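Local coordinates for RNA-binding protein Lsm (Halobacterium salinarum R1, PDB 6TFL) that probably binds RNA as a ring of seven Sm-like subunits, taking up uridine and carrying calcium ions, at residues V10-K24 with T50-P62. Sequence-based numbering, arbitrary orientation.
Sequences VLEESLEETVTVRLK and TIIRGDNVVTIKP. With CA (calcium ion), chain P; URI (uridine), chain Q; URI (uridine), chain B.
Arg-22 and Thr-59 form a hydrogen-bonded antiparallel pair, Arg-22 N giving a nearly straight bond (175°) to Thr-59 O at 2.9 Å. Thr-20 and Lys-61 make the next such pair. At Arg-22 the strands carry a classic beta bulge: Val-58 and Thr-59 both face it, and Val-58 N bonds to Arg-22 O at 2.8 Å. Beyond it, Lys-24 N bonds to Asn-56 O. Val-58 CG1 meets Arg-22 NH2 at 3.6 Å. Water 2 links Thr-20 O, Thr-59 OG1 and Lys-61 NZ.

This pairing joins the first and last strands of the Sm fold, a small bent barrel behind an N-terminal helix. Val-21 and Ile-52 reach tip to tip, CG1 to CD1 at 4.0 Å. With CG anti to its carbonyl carbon (chi1 -57°) and chi2 at -167°, Leu-23 brings CD2 to Ile-52 CG2 at 3.8 Å. From the helix, Leu-11 crosses Ile-60 at about a right angle.

Further out, a uridine base covers one face of the Arg-53 guanidinium, its C2 3.6 Å above the guanidinium plane. Asn-56 N and ND2 both bond to Arg-53 O. Glu-13 O and Glu-17 OE2 bind calcium. Thr-59 and Ile-60 extend the sheet into a neighbouring subunit, whose Asp-55 salt-bridges Lys-24 NZ.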
ATOM      1  N   VAL A  10      12.979  -2.161 -20.478  1.00 37.94           N
ATOM      2  CA  VAL A  10      12.182  -1.894 -21.668  1.00 35.08           C
ATOM      3  C   VAL A  10      11.784  -0.422 -21.717  1.00 36.97           C
ATOM      4  O   VAL A  10      11.738   0.186 -22.790  1.00 40.73           O
ATOM      5  CB  VAL A  10      10.960  -2.833 -21.699  1.00 40.07           C
ATOM      6  CG1 VAL A  10      10.042  -2.503 -22.868  1.00 36.75           C
ATOM      7  CG2 VAL A  10      11.407  -4.303 -21.743  1.00 31.29           C
ATOM      8  N   LEU A  11      11.496   0.178 -20.557  1.00 37.13           N
ATOM      9  CA  LEU A  11      11.193   1.608 -20.514  1.00 40.91           C
ATOM     10  C   LEU A  11      12.403   2.451 -20.912  1.00 38.73           C
ATOM     11  O   LEU A  11      12.260   3.462 -21.608  1.00 42.81           O
ATOM     12  CB  LEU A  11      10.719   2.017 -19.120  1.00 36.43           C
ATOM     13  CG  LEU A  11       9.322   1.578 -18.681  1.00 40.52           C
ATOM     14  CD1 LEU A  11       8.958   2.221 -17.319  1.00 31.83           C
ATOM     15  CD2 LEU A  11       8.293   1.903 -19.745  1.00 38.54           C
ATOM     16  N   GLU A  12      13.598   2.068 -20.465  1.00 32.47           N
ATOM     17  CA  GLU A  12      14.799   2.752 -20.921  1.00 37.62           C
ATOM     18  C   GLU A  12      14.874   2.752 -22.440  1.00 44.40           C
ATOM     19  O   GLU A  12      15.053   3.803 -23.065  1.00 48.84           O
ATOM     20  CB  GLU A  12      16.041   2.095 -20.323  1.00 35.12           C
ATOM     21  CG  GLU A  12      17.317   2.878 -20.541  1.00 33.90           C
ATOM     22  CD  GLU A  12      17.335   4.239 -19.832  1.00 46.39           C
ATOM     23  OE1 GLU A  12      16.709   4.375 -18.750  1.00 49.62           O
ATOM     24  OE2 GLU A  12      17.992   5.177 -20.343  1.00 43.50           O
ATOM     25  N   GLU A  13      14.706   1.584 -23.059  1.00 41.30           N
ATOM     26  CA  GLU A  13      14.859   1.523 -24.506  1.00 48.01           C
ATOM     27  C   GLU A  13      13.630   2.013 -25.261  1.00 48.04           C
ATOM     28  O   GLU A  13      13.668   2.067 -26.490  1.00 54.80           O
ATOM     29  CB  GLU A  13      15.234   0.107 -24.942  1.00 45.63           C
ATOM     30  CG  GLU A  13      14.333  -0.973 -24.412  1.00 62.96           C
ATOM     31  CD  GLU A  13      14.952  -2.366 -24.511  1.00 77.43           C
ATOM     32  OE1 GLU A  13      16.136  -2.511 -24.117  1.00 75.93           O
ATOM     33  OE2 GLU A  13      14.251  -3.301 -24.976  1.00 68.75           O
ATOM     34  N   SER A  14      12.562   2.408 -24.574  1.00 44.66           N
ATOM     35  CA  SER A  14      11.463   3.109 -25.220  1.00 41.61           C
ATOM     36  C   SER A  14      11.529   4.615 -25.032  1.00 41.25           C
ATOM     37  O   SER A  14      10.599   5.307 -25.449  1.00 41.60           O
ATOM     38  CB  SER A  14      10.108   2.604 -24.710  1.00 45.01           C
ATOM     39  OG  SER A  14      10.104   1.195 -24.552  1.00 48.55           O
ATOM     40  N   LEU A  15      12.590   5.139 -24.419  1.00 39.90           N
ATOM     41  CA  LEU A  15      12.719   6.585 -24.278  1.00 38.43           C
ATOM     42  C   LEU A  15      12.786   7.242 -25.648  1.00 45.48           C
ATOM     43  O   LEU A  15      13.375   6.699 -26.586  1.00 50.83           O
ATOM     44  CB  LEU A  15      13.968   6.944 -23.466  1.00 37.99           C
ATOM     45  CG  LEU A  15      13.901   6.695 -21.953  1.00 40.03           C
ATOM     46  CD1 LEU A  15      15.289   6.742 -21.320  1.00 36.90           C
ATOM     47  CD2 LEU A  15      12.957   7.687 -21.286  1.00 34.04           C
ATOM     48  N   GLU A  16      12.175   8.420 -25.759  1.00 50.01           N
ATOM     49  CA  GLU A  16      12.072   9.222 -26.979  1.00 51.63           C
ATOM     50  C   GLU A  16      11.153   8.586 -28.020  1.00 51.02           C
ATOM     51  O   GLU A  16      10.989   9.156 -29.106  1.00 53.10           O
ATOM     52  CB  GLU A  16      13.444   9.522 -27.618  1.00 45.12           C
ATOM     53  CG  GLU A  16      14.499  10.026 -26.624  1.00 52.83           C
ATOM     54  CD  GLU A  16      15.290  11.251 -27.109  1.00 92.38           C
ATOM     55  OE1 GLU A  16      15.862  11.972 -26.254  1.00 94.85           O
ATOM     56  OE2 GLU A  16      15.360  11.490 -28.337  1.00100.88           O
ATOM     57  N   GLU A  17      10.525   7.450 -27.722  1.00 44.31           N
ATOM     58  CA  GLU A  17       9.554   6.814 -28.605  1.00 46.88           C
ATOM     59  C   GLU A  17       8.149   6.932 -28.028  1.00 46.83           C
ATOM     60  O   GLU A  17       7.949   7.286 -26.861  1.00 38.59           O
ATOM     61  CB  GLU A  17       9.896   5.335 -28.845  1.00 44.96           C
ATOM     62  CG  GLU A  17      11.223   5.113 -29.566  1.00 49.81           C
ATOM     63  CD  GLU A  17      11.952   3.870 -29.073  1.00 60.93           C
ATOM     64  OE1 GLU A  17      11.324   2.790 -28.979  1.00 67.50           O
ATOM     65  OE2 GLU A  17      13.163   3.975 -28.778  1.00 69.57           O
ATOM     66  N   THR A  18       7.169   6.601 -28.865  1.00 39.41           N
ATOM     67  CA  THR A  18       5.772   6.754 -28.503  1.00 41.55           C
ATOM     68  C   THR A  18       5.272   5.517 -27.767  1.00 38.93           C
ATOM     69  O   THR A  18       5.641   4.388 -28.103  1.00 43.46           O
ATOM     70  CB  THR A  18       4.935   7.029 -29.750  1.00 40.50           C
ATOM     71  OG1 THR A  18       5.357   8.274 -30.312  1.00 47.22           O
ATOM     72  CG2 THR A  18       3.470   7.149 -29.397  1.00 38.60           C
ATOM     73  N   VAL A  19       4.465   5.746 -26.723  1.00 38.44           N
ATOM     74  CA  VAL A  19       3.948   4.698 -25.851  1.00 40.08           C
ATOM     75  C   VAL A  19       2.521   5.062 -25.474  1.00 36.94           C
ATOM     76  O   VAL A  19       2.109   6.221 -25.559  1.00 39.98           O
ATOM     77  CB  VAL A  19       4.785   4.503 -24.554  1.00 41.64           C
ATOM     78  CG1 VAL A  19       6.241   4.173 -24.867  1.00 33.35           C
ATOM     79  CG2 VAL A  19       4.686   5.730 -23.657  1.00 33.29           C
ATOM     80  N   THR A  20       1.760   4.054 -25.056  1.00 38.56           N
ATOM     81  CA  THR A  20       0.437   4.275 -24.485  1.00 40.27           C
ATOM     82  C   THR A  20       0.414   3.740 -23.062  1.00 36.44           C
ATOM     83  O   THR A  20       0.814   2.598 -22.807  1.00 37.63           O
ATOM     84  CB  THR A  20      -0.667   3.636 -25.326  1.00 39.23           C
ATOM     85  OG1 THR A  20      -0.688   4.278 -26.602  1.00 51.15           O
ATOM     86  CG2 THR A  20      -2.029   3.843 -24.678  1.00 40.15           C
ATOM     87  N   VAL A  21      -0.018   4.593 -22.144  1.00 36.15           N
ATOM     88  CA  VAL A  21      -0.149   4.270 -20.734  1.00 37.64           C
ATOM     89  C   VAL A  21      -1.627   4.232 -20.398  1.00 39.40           C
ATOM     90  O   VAL A  21      -2.355   5.190 -20.681  1.00 39.57           O
ATOM     91  CB  VAL A  21       0.572   5.304 -19.860  1.00 38.39           C
ATOM     92  CG1 VAL A  21       0.488   4.901 -18.396  1.00 36.19           C
ATOM     93  CG2 VAL A  21       2.007   5.435 -20.307  1.00 39.07           C
ATOM     94  N   ARG A  22      -2.068   3.137 -19.788  1.00 40.98           N
ATOM     95  CA  ARG A  22      -3.459   2.976 -19.397  1.00 38.39           C
ATOM     96  C   ARG A  22      -3.549   2.975 -17.876  1.00 40.79           C
ATOM     97  O   ARG A  22      -2.819   2.236 -17.207  1.00 40.02           O
ATOM     98  CB  ARG A  22      -4.040   1.696 -19.992  1.00 38.59           C
ATOM     99  CG  ARG A  22      -5.479   1.388 -19.572  1.00 53.73           C
ATOM    100  CD  ARG A  22      -5.995   0.118 -20.270  1.00 69.99           C
ATOM    101  NE  ARG A  22      -6.197  -1.008 -19.352  1.00 70.18           N
ATOM    102  CZ  ARG A  22      -5.820  -2.258 -19.617  1.00 72.70           C
ATOM    103  NH1 ARG A  22      -5.211  -2.528 -20.771  1.00 68.38           N
ATOM    104  NH2 ARG A  22      -6.046  -3.234 -18.734  1.00 65.39           N
ATOM    105  N   LEU A  23      -4.445   3.797 -17.337  1.00 41.23           N
ATOM    106  CA  LEU A  23      -4.585   3.978 -15.896  1.00 45.84           C
ATOM    107  C   LEU A  23      -5.726   3.143 -15.324  1.00 39.34           C
ATOM    108  O   LEU A  23      -6.613   2.688 -16.044  1.00 43.33           O
ATOM    109  CB  LEU A  23      -4.795   5.458 -15.557  1.00 37.38           C
ATOM    110  CG  LEU A  23      -3.672   6.349 -16.076  1.00 40.42           C
ATOM    111  CD1 LEU A  23      -3.775   7.720 -15.445  1.00 48.59           C
ATOM    112  CD2 LEU A  23      -2.320   5.711 -15.785  1.00 33.15           C
ATOM    113  N   LYS A  24      -5.693   2.957 -14.001  1.00 42.52           N
ATOM    114  CA  LYS A  24      -6.714   2.146 -13.339  1.00 42.23           C
ATOM    115  C   LYS A  24      -8.107   2.714 -13.542  1.00 48.20           C
ATOM    116  O   LYS A  24      -9.080   1.956 -13.571  1.00 43.23           O
ATOM    117  CB  LYS A  24      -6.416   2.015 -11.847  1.00 35.99           C
ATOM    118  CG  LYS A  24      -5.141   1.263 -11.568  1.00 43.68           C
ATOM    119  CD  LYS A  24      -4.844   1.147 -10.087  1.00 39.43           C
ATOM    120  CE  LYS A  24      -3.542   0.394  -9.902  1.00 42.91           C
ATOM    121  NZ  LYS A  24      -3.250   0.187  -8.472  1.00 61.82           N
ATOM    122  N   THR A  50       2.748  15.286 -19.376  1.00 44.73           N
ATOM    123  CA  THR A  50       1.978  14.684 -18.291  1.00 38.78           C
ATOM    124  C   THR A  50       2.895  13.825 -17.432  1.00 37.25           C
ATOM    125  O   THR A  50       3.476  12.847 -17.919  1.00 35.60           O
ATOM    126  CB  THR A  50       0.829  13.841 -18.838  1.00 42.32           C
ATOM    127  OG1 THR A  50       0.029  14.647 -19.707  1.00 47.35           O
ATOM    128  CG2 THR A  50      -0.032  13.307 -17.701  1.00 38.40           C
ATOM    129  N   ILE A  51       3.051  14.205 -16.169  1.00 38.00           N
ATOM    130  CA  ILE A  51       3.672  13.323 -15.185  1.00 38.86           C
ATOM    131  C   ILE A  51       2.585  12.403 -14.658  1.00 36.66           C
ATOM    132  O   ILE A  51       1.558  12.868 -14.152  1.00 35.70           O
ATOM    133  CB  ILE A  51       4.325  14.115 -14.044  1.00 43.55           C
ATOM    134  CG1 ILE A  51       5.270  15.181 -14.594  1.00 38.15           C
ATOM    135  CG2 ILE A  51       5.074  13.176 -13.089  1.00 43.01           C
ATOM    136  CD1 ILE A  51       5.740  16.137 -13.536  1.00 35.45           C
ATOM    137  N   ILE A  52       2.792  11.102 -14.797  1.00 37.50           N
ATOM    138  CA  ILE A  52       1.844  10.102 -14.324  1.00 36.17           C
ATOM    139  C   ILE A  52       2.470   9.387 -13.137  1.00 36.84           C
ATOM    140  O   ILE A  52       3.571   8.831 -13.247  1.00 37.18           O
ATOM    141  CB  ILE A  52       1.468   9.102 -15.429  1.00 37.31           C
ATOM    142  CG1 ILE A  52       0.870   9.830 -16.636  1.00 38.35           C
ATOM    143  CG2 ILE A  52       0.494   8.060 -14.886  1.00 38.08           C
ATOM    144  CD1 ILE A  52       0.555   8.906 -17.842  1.00 38.61           C
ATOM    145  N   ARG A  53       1.771   9.382 -12.008  1.00 37.51           N
ATOM    146  CA  ARG A  53       2.259   8.652 -10.849  1.00 40.39           C
ATOM    147  C   ARG A  53       2.043   7.157 -11.073  1.00 43.37           C
ATOM    148  O   ARG A  53       0.959   6.735 -11.488  1.00 39.82           O
ATOM    149  CB  ARG A  53       1.568   9.127  -9.577  1.00 41.17           C
ATOM    150  CG  ARG A  53       2.443   9.012  -8.344  1.00 45.45           C
ATOM    151  CD  ARG A  53       1.665   9.384  -7.089  1.00 49.46           C
ATOM    152  NE  ARG A  53       2.427   9.156  -5.859  1.00 50.70           N
ATOM    153  CZ  ARG A  53       2.158   8.182  -4.993  1.00 56.00           C
ATOM    154  NH1 ARG A  53       2.890   8.044  -3.892  1.00 52.77           N
ATOM    155  NH2 ARG A  53       1.149   7.349  -5.226  1.00 46.32           N
ATOM    156  N   GLY A  54       3.094   6.368 -10.812  1.00 37.83           N
ATOM    157  CA  GLY A  54       3.093   4.968 -11.189  1.00 35.30           C
ATOM    158  C   GLY A  54       1.965   4.160 -10.573  1.00 46.22           C
ATOM    159  O   GLY A  54       1.455   3.224 -11.199  1.00 43.07           O
ATOM    160  N   ASP A  55       1.547   4.510  -9.351  1.00 43.11           N
ATOM    161  CA  ASP A  55       0.527   3.722  -8.678  1.00 44.22           C
ATOM    162  C   ASP A  55      -0.783   3.656  -9.460  1.00 39.59           C
ATOM    163  O   ASP A  55      -1.577   2.748  -9.214  1.00 40.01           O
ATOM    164  CB  ASP A  55       0.281   4.271  -7.270  1.00 51.71           C
ATOM    165  CG  ASP A  55      -0.574   5.542  -7.265  1.00 68.58           C
ATOM    166  OD1 ASP A  55      -1.671   5.512  -6.660  1.00 71.16           O
ATOM    167  OD2 ASP A  55      -0.143   6.574  -7.850  1.00 71.72           O
ATOM    168  N   ASN A  56      -1.027   4.578 -10.394  1.00 41.04           N
ATOM    169  CA  ASN A  56      -2.225   4.542 -11.233  1.00 40.33           C
ATOM    170  C   ASN A  56      -2.078   3.687 -12.493  1.00 42.72           C
ATOM    171  O   ASN A  56      -3.073   3.476 -13.197  1.00 39.35           O
ATOM    172  CB  ASN A  56      -2.623   5.954 -11.658  1.00 37.83           C
ATOM    173  CG  ASN A  56      -2.701   6.917 -10.483  1.00 49.36           C
ATOM    174  OD1 ASN A  56      -3.655   6.880  -9.719  1.00 45.68           O
ATOM    175  ND2 ASN A  56      -1.686   7.779 -10.332  1.00 47.63           N
ATOM    176  N   VAL A  57      -0.878   3.196 -12.794  1.00 32.66           N
ATOM    177  CA  VAL A  57      -0.618   2.542 -14.071  1.00 42.71           C
ATOM    178  C   VAL A  57      -1.114   1.102 -14.030  1.00 42.48           C
ATOM    179  O   VAL A  57      -0.894   0.377 -13.048  1.00 49.83           O
ATOM    180  CB  VAL A  57       0.877   2.602 -14.408  1.00 42.82           C
ATOM    181  CG1 VAL A  57       1.161   1.828 -15.695  1.00 35.86           C
ATOM    182  CG2 VAL A  57       1.330   4.057 -14.504  1.00 34.89           C
ATOM    183  N   VAL A  58      -1.815   0.696 -15.081  1.00 42.22           N
ATOM    184  CA  VAL A  58      -2.151  -0.709 -15.296  1.00 41.90           C
ATOM    185  C   VAL A  58      -1.150  -1.292 -16.285  1.00 40.18           C
ATOM    186  O   VAL A  58      -0.384  -2.199 -15.946  1.00 38.45           O
ATOM    187  CB  VAL A  58      -3.592  -0.876 -15.807  1.00 47.36           C
ATOM    188  CG1 VAL A  58      -3.929  -2.346 -15.966  1.00 39.96           C
ATOM    189  CG2 VAL A  58      -4.558  -0.209 -14.863  1.00 40.84           C
ATOM    190  N   THR A  59      -1.130  -0.759 -17.509  1.00 36.29           N
ATOM    191  CA  THR A  59      -0.198  -1.212 -18.532  1.00 37.35           C
ATOM    192  C   THR A  59       0.481  -0.034 -19.224  1.00 37.37           C
ATOM    193  O   THR A  59      -0.085   1.058 -19.344  1.00 37.04           O
ATOM    194  CB  THR A  59      -0.893  -2.068 -19.608  1.00 42.22           C
ATOM    195  OG1 THR A  59      -1.848  -1.268 -20.310  1.00 42.33           O
ATOM    196  CG2 THR A  59      -1.594  -3.298 -18.986  1.00 45.52           C
ATOM    197  N   ILE A  60       1.706  -0.270 -19.683  1.00 35.72           N
ATOM    198  CA  ILE A  60       2.381   0.608 -20.635  1.00 41.79           C
ATOM    199  C   ILE A  60       2.657  -0.198 -21.898  1.00 43.22           C
ATOM    200  O   ILE A  60       3.143  -1.333 -21.812  1.00 43.08           O
ATOM    201  CB  ILE A  60       3.692   1.187 -20.069  1.00 41.38           C
ATOM    202  CG1 ILE A  60       3.427   1.962 -18.771  1.00 36.13           C
ATOM    203  CG2 ILE A  60       4.406   2.044 -21.137  1.00 32.18           C
ATOM    204  CD1 ILE A  60       4.674   2.374 -18.035  1.00 30.25           C
ATOM    205  N   LYS A  61       2.342   0.372 -23.060  1.00 40.93           N
ATOM    206  CA  LYS A  61       2.582  -0.305 -24.340  1.00 38.69           C
ATOM    207  C   LYS A  61       3.556   0.508 -25.177  1.00 41.05           C
ATOM    208  O   LYS A  61       3.156   1.496 -25.820  1.00 39.66           O
ATOM    209  CB  LYS A  61       1.278  -0.534 -25.105  1.00 37.91           C
ATOM    210  CG  LYS A  61       0.307  -1.484 -24.406  1.00 43.41           C
ATOM    211  CD  LYS A  61      -0.841  -1.890 -25.323  1.00 53.63           C
ATOM    212  CE  LYS A  61      -1.820  -2.840 -24.612  1.00 76.72           C
ATOM    213  NZ  LYS A  61      -2.621  -2.197 -23.493  1.00 66.16           N
ATOM    214  N   PRO A  62       4.846   0.147 -25.188  1.00 47.63           N
ATOM    215  CA  PRO A  62       5.896   0.772 -26.004  1.00 42.08           C
ATOM    216  C   PRO A  62       5.970   0.222 -27.436  1.00 59.89           C
ATOM    217  O   PRO A  62       6.369   0.914 -28.380  1.00 71.23           O
ATOM    218  CB  PRO A  62       7.170   0.431 -25.238  1.00 43.94           C
ATOM    219  CG  PRO A  62       6.882  -0.897 -24.612  1.00 54.57           C
ATOM    220  CD  PRO A  62       5.388  -0.884 -24.278  1.00 48.55           C
ATOM    221  OXT PRO A  62       5.638  -0.937 -27.697  1.00 67.73           O
TER
HETATM  222 CA    CA P 102      15.083   1.954 -28.463  1.00 89.47          CA
HETATM  223  N1  URI Q 103       4.985   5.580  -5.354  0.88 61.87           N
HETATM  224  C2  URI Q 103       4.694   6.123  -6.593  0.88 58.27           C
HETATM  225  N3  URI Q 103       5.279   7.335  -6.848  0.88 52.35           N
HETATM  226  C4  URI Q 103       6.111   8.047  -6.021  0.88 54.64           C
HETATM  227  C5  URI Q 103       6.377   7.420  -4.759  0.88 51.93           C
HETATM  228  C6  URI Q 103       5.824   6.230  -4.477  0.88 58.68           C
HETATM  229  O2  URI Q 103       3.963   5.575  -7.410  0.88 54.42           O
HETATM  230  O4  URI Q 103       6.553   9.126  -6.431  0.88 52.82           O
HETATM  231  C1' URI Q 103       4.370   4.269  -5.101  0.88 66.05           C
HETATM  232  C2' URI Q 103       5.288   3.093  -5.402  0.88 67.89           C
HETATM  233  C3' URI Q 103       4.600   1.983  -4.616  0.88 80.16           C
HETATM  234  C4' URI Q 103       4.118   2.716  -3.363  0.88 81.85           C
HETATM  235  O2' URI Q 103       5.410   2.859  -6.789  0.88 64.80           O
HETATM  236  O3' URI Q 103       3.477   1.503  -5.357  0.88 79.02           O
HETATM  237  O4' URI Q 103       4.024   4.127  -3.734  0.88 78.60           O
HETATM  238  C5' URI Q 103       5.020   2.550  -2.163  0.88 86.85           C
HETATM  239  O5' URI Q 103       5.153   1.177  -1.794  0.88 85.29           O
HETATM  240  N1  URI B 102       3.084   8.361   1.178  0.90 64.99           N
HETATM  241  C2  URI B 102       2.626   9.592   0.709  0.90 59.16           C
HETATM  242  N3  URI B 102       2.950  10.663   1.508  0.90 49.61           N
HETATM  243  C4  URI B 102       3.667  10.631   2.683  0.90 46.64           C
HETATM  244  C5  URI B 102       4.109   9.335   3.099  0.90 53.71           C
HETATM  245  C6  URI B 102       3.809   8.266   2.348  0.90 63.39           C
HETATM  246  O2  URI B 102       1.976   9.730  -0.321  0.90 49.05           O
HETATM  247  O4  URI B 102       3.874  11.684   3.283  0.90 51.15           O
HETATM  248  C1' URI B 102       2.770   7.171   0.373  0.90 67.93           C
HETATM  249  C2' URI B 102       3.916   6.697  -0.509  0.90 71.80           C
HETATM  250  C3' URI B 102       3.503   5.245  -0.754  0.90 77.31           C
HETATM  251  C4' URI B 102       2.948   4.838   0.608  0.90 78.98           C
HETATM  252  O2' URI B 102       4.080   7.501  -1.661  0.90 64.90           O
HETATM  253  O3' URI B 102       2.453   5.179  -1.724  0.90 71.07           O
HETATM  254  O4' URI B 102       2.479   6.075   1.230  0.90 76.42           O
HETATM  255  C5' URI B 102       3.951   4.160   1.514  0.90 83.79           C
HETATM  256  O5' URI B 102       4.304   2.863   1.041  0.90 88.62           O
HETATM  257  O   HOH W   1      12.951   0.502 -28.969  1.00 61.90           O
HETATM  258  O   HOH W   2      -1.367   0.580 -22.335  1.00 42.19           O